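Long-range contacts in phosphonomutase (PDB 4MG4), which belongs to a phosphomutase-like family of TIM-barrel proteins and is built round a closed sheet of eight parallel strands: residues Leu21-Gly25 with Gly235-Ile239; Thr128-Arg132 with Asp162-Lys166. One frame throughout, in Å; residues are numbered along the deposited sequence.

Contact 1: residues Leu21-Gly25 with Gly235-Ile239; sequences LHRAG and GVARI
His22, Ala237 and Arg238 carry most of this contact, in which the loop leading into strand 28-33 meets the start of the last barrel strand and the turn before it. Segments 21-25 and 235-239 pass roughly antiparallel, 150° apart end to end, with Ala24 CA 4.0 Å from Ala237 CA and Gly25 CA 4.5 Å from Gly235 CA. Ala237 is wedged against extended backbone: its CA makes a CH...O contact with Arg23 O (3.6 Å), and its CB lies 3.7 Å from Ala24 N. Next to it, Gly25 N donates to Val236 O (3.0 Å, 162°). Gly25 and Gly235 both have positive phi, and Gly235 closes helix 228-234 in a Schellman motif. The fully extended Arg238 (chi1-chi3 all t) donates from NH1 to NE2 of His22 (chi1 m) at 2.9 Å, near the ring plane. His22 ND1 bonds Phe18 O in helix 11-20, while its ring stacks on Phe156 of strand 156-160; backbone bonds from Ala237 to Leu28 and Val217 tie the contact to strands 28-33 and 217-220.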
loop_
_atom_site.group_PDB
_atom_site.type_symbol
_atom_site.label_atom_id
_atom_site.label_comp_id
_atom_site.label_asym_id
_atom_site.label_seq_id
_atom_site.Cartn_x
_atom_site.Cartn_y
_atom_site.Cartn_z
ATOM N N LEU A 21 14.786 -5.438 22.983
ATOM C CA LEU A 21 15.312 -4.369 22.147
ATOM C C LEU A 21 15.072 -2.965 22.689
ATOM O O LEU A 21 15.635 -1.989 22.160
ATOM C CB LEU A 21 14.745 -4.496 20.704
ATOM C CG LEU A 21 15.272 -5.713 19.901
ATOM C CD1 LEU A 21 14.391 -5.897 18.691
ATOM C CD2 LEU A 21 16.744 -5.463 19.581
ATOM N N HIS A 22 14.255 -2.858 23.717
ATOM C CA HIS A 22 14.046 -1.569 24.377
ATOM C C HIS A 22 15.146 -1.324 25.371
ATOM O O HIS A 22 15.082 -1.799 26.494
ATOM C CB HIS A 22 12.683 -1.541 25.081
ATOM C CG HIS A 22 11.514 -1.596 24.134
ATOM N ND1 HIS A 22 11.144 -2.750 23.475
ATOM C CD2 HIS A 22 10.588 -0.660 23.796
ATOM C CE1 HIS A 22 10.098 -2.502 22.715
ATOM N NE2 HIS A 22 9.714 -1.257 22.910
ATOM N N ARG A 23 16.158 -0.609 24.937
ATOM C CA ARG A 23 17.394 -0.416 25.703
ATOM C C ARG A 23 17.727 1.080 25.732
ATOM O O ARG A 23 18.025 1.668 24.716
ATOM C CB ARG A 23 18.516 -1.247 25.086
ATOM C CG ARG A 23 18.364 -2.756 25.263
ATOM C CD ARG A 23 18.355 -3.214 26.746
ATOM N NE ARG A 23 18.296 -4.679 27.006
ATOM C CZ ARG A 23 17.217 -5.362 27.363
ATOM N NH1 ARG A 23 16.043 -4.745 27.479
ATOM N NH2 ARG A 23 17.288 -6.683 27.633
ATOM N N ALA A 24 17.595 1.680 26.896
ATOM C CA ALA A 24 17.938 3.091 27.090
ATOM C C ALA A 24 19.361 3.304 26.587
ATOM O O ALA A 24 20.287 2.552 26.997
ATOM C CB ALA A 24 17.798 3.464 28.562
ATOM N N GLY A 25 19.545 4.236 25.666
ATOM C CA GLY A 25 20.880 4.538 25.128
ATOM C C GLY A 25 21.299 3.723 23.924
ATOM O O GLY A 25 22.280 4.028 23.242
ATOM N N GLY A 235 19.200 9.075 26.521
ATOM C CA GLY A 235 18.725 7.890 27.270
ATOM C C GLY A 235 17.423 7.278 26.749
ATOM O O GLY A 235 16.817 6.452 27.413
ATOM N N VAL A 236 17.013 7.662 25.539
ATOM C CA VAL A 236 15.792 7.116 24.921
ATOM C C VAL A 236 16.004 5.639 24.588
ATOM O O VAL A 236 17.122 5.252 24.289
ATOM C CB VAL A 236 15.497 7.951 23.682
ATOM C CG1 VAL A 236 14.559 7.363 22.725
ATOM C CG2 VAL A 236 15.076 9.366 24.122
ATOM N N ALA A 237 14.941 4.848 24.731
ATOM C CA ALA A 237 14.950 3.434 24.459
ATOM C C ALA A 237 14.325 2.996 23.124
ATOM O O ALA A 237 14.524 1.867 22.665
ATOM C CB ALA A 237 14.255 2.720 25.620
ATOM N N ARG A 238 13.539 3.879 22.527
ATOM C CA ARG A 238 12.791 3.529 21.337
ATOM C C ARG A 238 12.528 4.803 20.516
ATOM O O ARG A 238 12.166 5.859 21.086
ATOM C CB ARG A 238 11.498 2.860 21.749
ATOM C CG ARG A 238 10.524 2.514 20.610
ATOM C CD ARG A 238 9.424 1.602 21.174
ATOM N NE ARG A 238 8.294 1.428 20.280
ATOM C CZ ARG A 238 7.293 0.564 20.510
ATOM N NH1 ARG A 238 7.313 -0.247 21.557
ATOM N NH2 ARG A 238 6.235 0.578 19.685
ATOM N N ILE A 239 12.674 4.714 19.194
ATOM C CA ILE A 239 12.510 5.846 18.307
ATOM C C ILE A 239 11.497 5.486 17.191
ATOM O O ILE A 239 11.652 4.452 16.539
ATOM C CB ILE A 239 13.851 6.278 17.685
ATOM C CG1 ILE A 239 14.746 6.830 18.799
ATOM C CG2 ILE A 239 13.612 7.302 16.596
ATOM C CD1 ILE A 239 16.164 7.064 18.398
#

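Contact 2: residues Thr128-Arg132 with Asp162-Lys166; sequences TGELR and DVFFK
Two neighbouring beta-alpha loops of the TIM barrel meet here at the C-terminal end of its strands: segment 128-132 follows strand 118-122, and segment 162-166 follows strand 156-160. The first is irregular, with Gly129 at positive phi (77°) and Glu130 and Leu131 extended. The second curls into a single turn, residues 163-166 having helical phi/psi and Lys166 N bonding Asp162 O at 3.0 Å. The backbones stay apart, with Leu131 CA 6.9 Å from Asp162 CA and Glu130 CA 7.9 Å from Lys166 CA, so side chains bridge the gap.

Apolar packing centres on Leu131 (chi1 m, chi2 t). Its CD1 is 4.0 Å from Val163 CG2, its CD2 3.8 Å from Asp162 CB, and its CG 4.0 Å from Lys166 CE. The aliphatic part of Lys166, which starts extended and then bends (chi1 and chi2 t, chi3 and chi4 p), also packs closely on backbone, its CD 3.1 Å from Gly129 O. Both Leu131 and Val163 also touch Arg183 of helix 174-190.

Among charged groups, Lys166 NZ reaches to 3.8 Å from Glu130 OE2, a long salt bridge. The stronger polar partner of Asp162 lies outside the two segments: OD1 forms a salt bridge with Arg160, and OD2 is bonded to Ser124 OG.

Solvent supplies the remaining polar link, a water that donates to Gly129 O at 3.0 Å and, weakly, to Asp162 OD2 at 3.4 Å.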
loop_
_atom_site.group_PDB
_atom_site.type_symbol
_atom_site.label_atom_id
_atom_site.label_comp_id
_atom_site.label_asym_id
_atom_site.label_seq_id
_atom_site.Cartn_x
_atom_site.Cartn_y
_atom_site.Cartn_z
ATOM N N THR A 128 -12.958 14.072 20.618
ATOM C CA THR A 128 -12.573 15.479 20.775
ATOM C C THR A 128 -11.072 15.701 20.592
ATOM O O THR A 128 -10.644 16.845 20.471
ATOM C CB THR A 128 -12.949 16.034 22.177
ATOM O OG1 THR A 128 -12.474 15.136 23.199
ATOM C CG2 THR A 128 -14.490 16.258 22.335
ATOM N N GLY A 129 -10.278 14.627 20.642
ATOM C CA GLY A 129 -8.800 14.738 20.680
ATOM C C GLY A 129 -8.250 15.143 22.049
ATOM O O GLY A 129 -7.040 15.284 22.239
ATOM N N GLU A 130 -9.124 15.297 23.032
ATOM C CA GLU A 130 -8.733 15.726 24.337
ATOM C C GLU A 130 -8.188 14.510 25.085
ATOM O O GLU A 130 -8.443 13.382 24.678
ATOM C CB GLU A 130 -9.927 16.325 25.097
ATOM C CG GLU A 130 -10.484 17.598 24.445
ATOM C CD GLU A 130 -9.452 18.695 24.431
ATOM O OE1 GLU A 130 -8.974 19.072 23.346
ATOM O OE2 GLU A 130 -9.077 19.142 25.524
ATOM N N LEU A 131 -7.426 14.774 26.133
ATOM C CA LEU A 131 -6.935 13.700 26.988
ATOM C C LEU A 131 -8.013 13.095 27.845
ATOM O O LEU A 131 -8.821 13.815 28.460
ATOM C CB LEU A 131 -5.854 14.203 27.922
ATOM C CG LEU A 131 -4.610 14.752 27.281
ATOM C CD1 LEU A 131 -3.709 15.353 28.332
ATOM C CD2 LEU A 131 -3.940 13.603 26.559
ATOM N N ARG A 132 -8.001 11.781 27.958
ATOM C CA ARG A 132 -8.753 11.099 29.017
ATOM C C ARG A 132 -8.165 11.407 30.424
ATOM O O ARG A 132 -6.928 11.625 30.577
ATOM C CB ARG A 132 -8.735 9.581 28.806
ATOM C CG ARG A 132 -9.303 9.098 27.516
ATOM C CD ARG A 132 -9.232 7.596 27.365
ATOM N NE ARG A 132 -9.556 7.284 26.011
ATOM C CZ ARG A 132 -10.757 6.894 25.576
ATOM N NH1 ARG A 132 -11.750 6.702 26.402
ATOM N NH2 ARG A 132 -10.935 6.715 24.311
ATOM N N ASP A 162 -0.613 11.848 25.022
ATOM C CA ASP A 162 -0.658 13.006 24.141
ATOM C C ASP A 162 -0.437 14.351 24.813
ATOM O O ASP A 162 -0.707 15.379 24.191
ATOM C CB ASP A 162 -1.948 12.966 23.361
ATOM C CG ASP A 162 -1.931 11.941 22.246
ATOM O OD1 ASP A 162 -0.863 11.485 21.795
ATOM O OD2 ASP A 162 -3.027 11.591 21.780
ATOM N N VAL A 163 0.084 14.378 26.036
ATOM C CA VAL A 163 0.293 15.645 26.762
ATOM C C VAL A 163 1.037 16.642 25.907
ATOM O O VAL A 163 0.628 17.824 25.825
ATOM C CB VAL A 163 1.029 15.431 28.104
ATOM C CG1 VAL A 163 1.435 16.766 28.763
ATOM C CG2 VAL A 163 0.133 14.664 29.042
ATOM N N PHE A 164 2.161 16.224 25.328
ATOM C CA PHE A 164 2.988 17.169 24.555
ATOM C C PHE A 164 2.443 17.311 23.152
ATOM O O PHE A 164 2.524 18.382 22.559
ATOM C CB PHE A 164 4.476 16.733 24.533
ATOM C CG PHE A 164 5.241 17.112 25.764
ATOM C CD1 PHE A 164 5.760 18.369 25.931
ATOM C CD2 PHE A 164 5.434 16.228 26.743
ATOM C CE1 PHE A 164 6.461 18.689 27.084
ATOM C CE2 PHE A 164 6.180 16.511 27.890
ATOM C CZ PHE A 164 6.678 17.769 28.058
ATOM N N PHE A 165 1.874 16.237 22.623
ATOM C CA PHE A 165 1.460 16.121 21.242
ATOM C C PHE A 165 0.355 17.156 20.946
ATOM O O PHE A 165 0.353 17.786 19.870
ATOM C CB PHE A 165 0.909 14.700 20.981
ATOM C CG PHE A 165 0.498 14.481 19.538
ATOM C CD1 PHE A 165 1.485 14.407 18.579
ATOM C CD2 PHE A 165 -0.833 14.352 19.182
ATOM C CE1 PHE A 165 1.147 14.236 17.251
ATOM C CE2 PHE A 165 -1.181 14.185 17.841
ATOM C CZ PHE A 165 -0.180 14.121 16.895
ATOM N N LYS A 166 -0.508 17.390 21.935
ATOM C CA LYS A 166 -1.668 18.287 21.784
ATOM C C LYS A 166 -1.314 19.746 22.143
ATOM O O LYS A 166 -2.137 20.652 21.911
ATOM C CB LYS A 166 -2.798 17.774 22.661
ATOM C CG LYS A 166 -4.206 18.239 22.356
ATOM C CD LYS A 166 -5.165 17.515 23.300
ATOM C CE LYS A 166 -4.924 17.894 24.756
ATOM N NZ LYS A 166 -5.276 19.317 25.005
HETATM O O HOH W 1 -4.364 14.631 21.024
#

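The two contacts sit at different ends of the same barrel. Contact 1 joins the segments entering strands 28-33 and 238-240, the neighbours that close the sheet, whereas contact 2 joins the loops leaving strands 118-122 and 156-160. Their centres are 24 Å apart and their nearest atoms about 12 Å, so they do not touch. Strand 156-160 connects them: Phe156 and Asn158 meet the Arg238 side chain of contact 1, and the strand then runs on to Asp162 of contact 2. In TIM barrels the active site generally lies at the C-terminal end of the strands, the end where contact 2 is found.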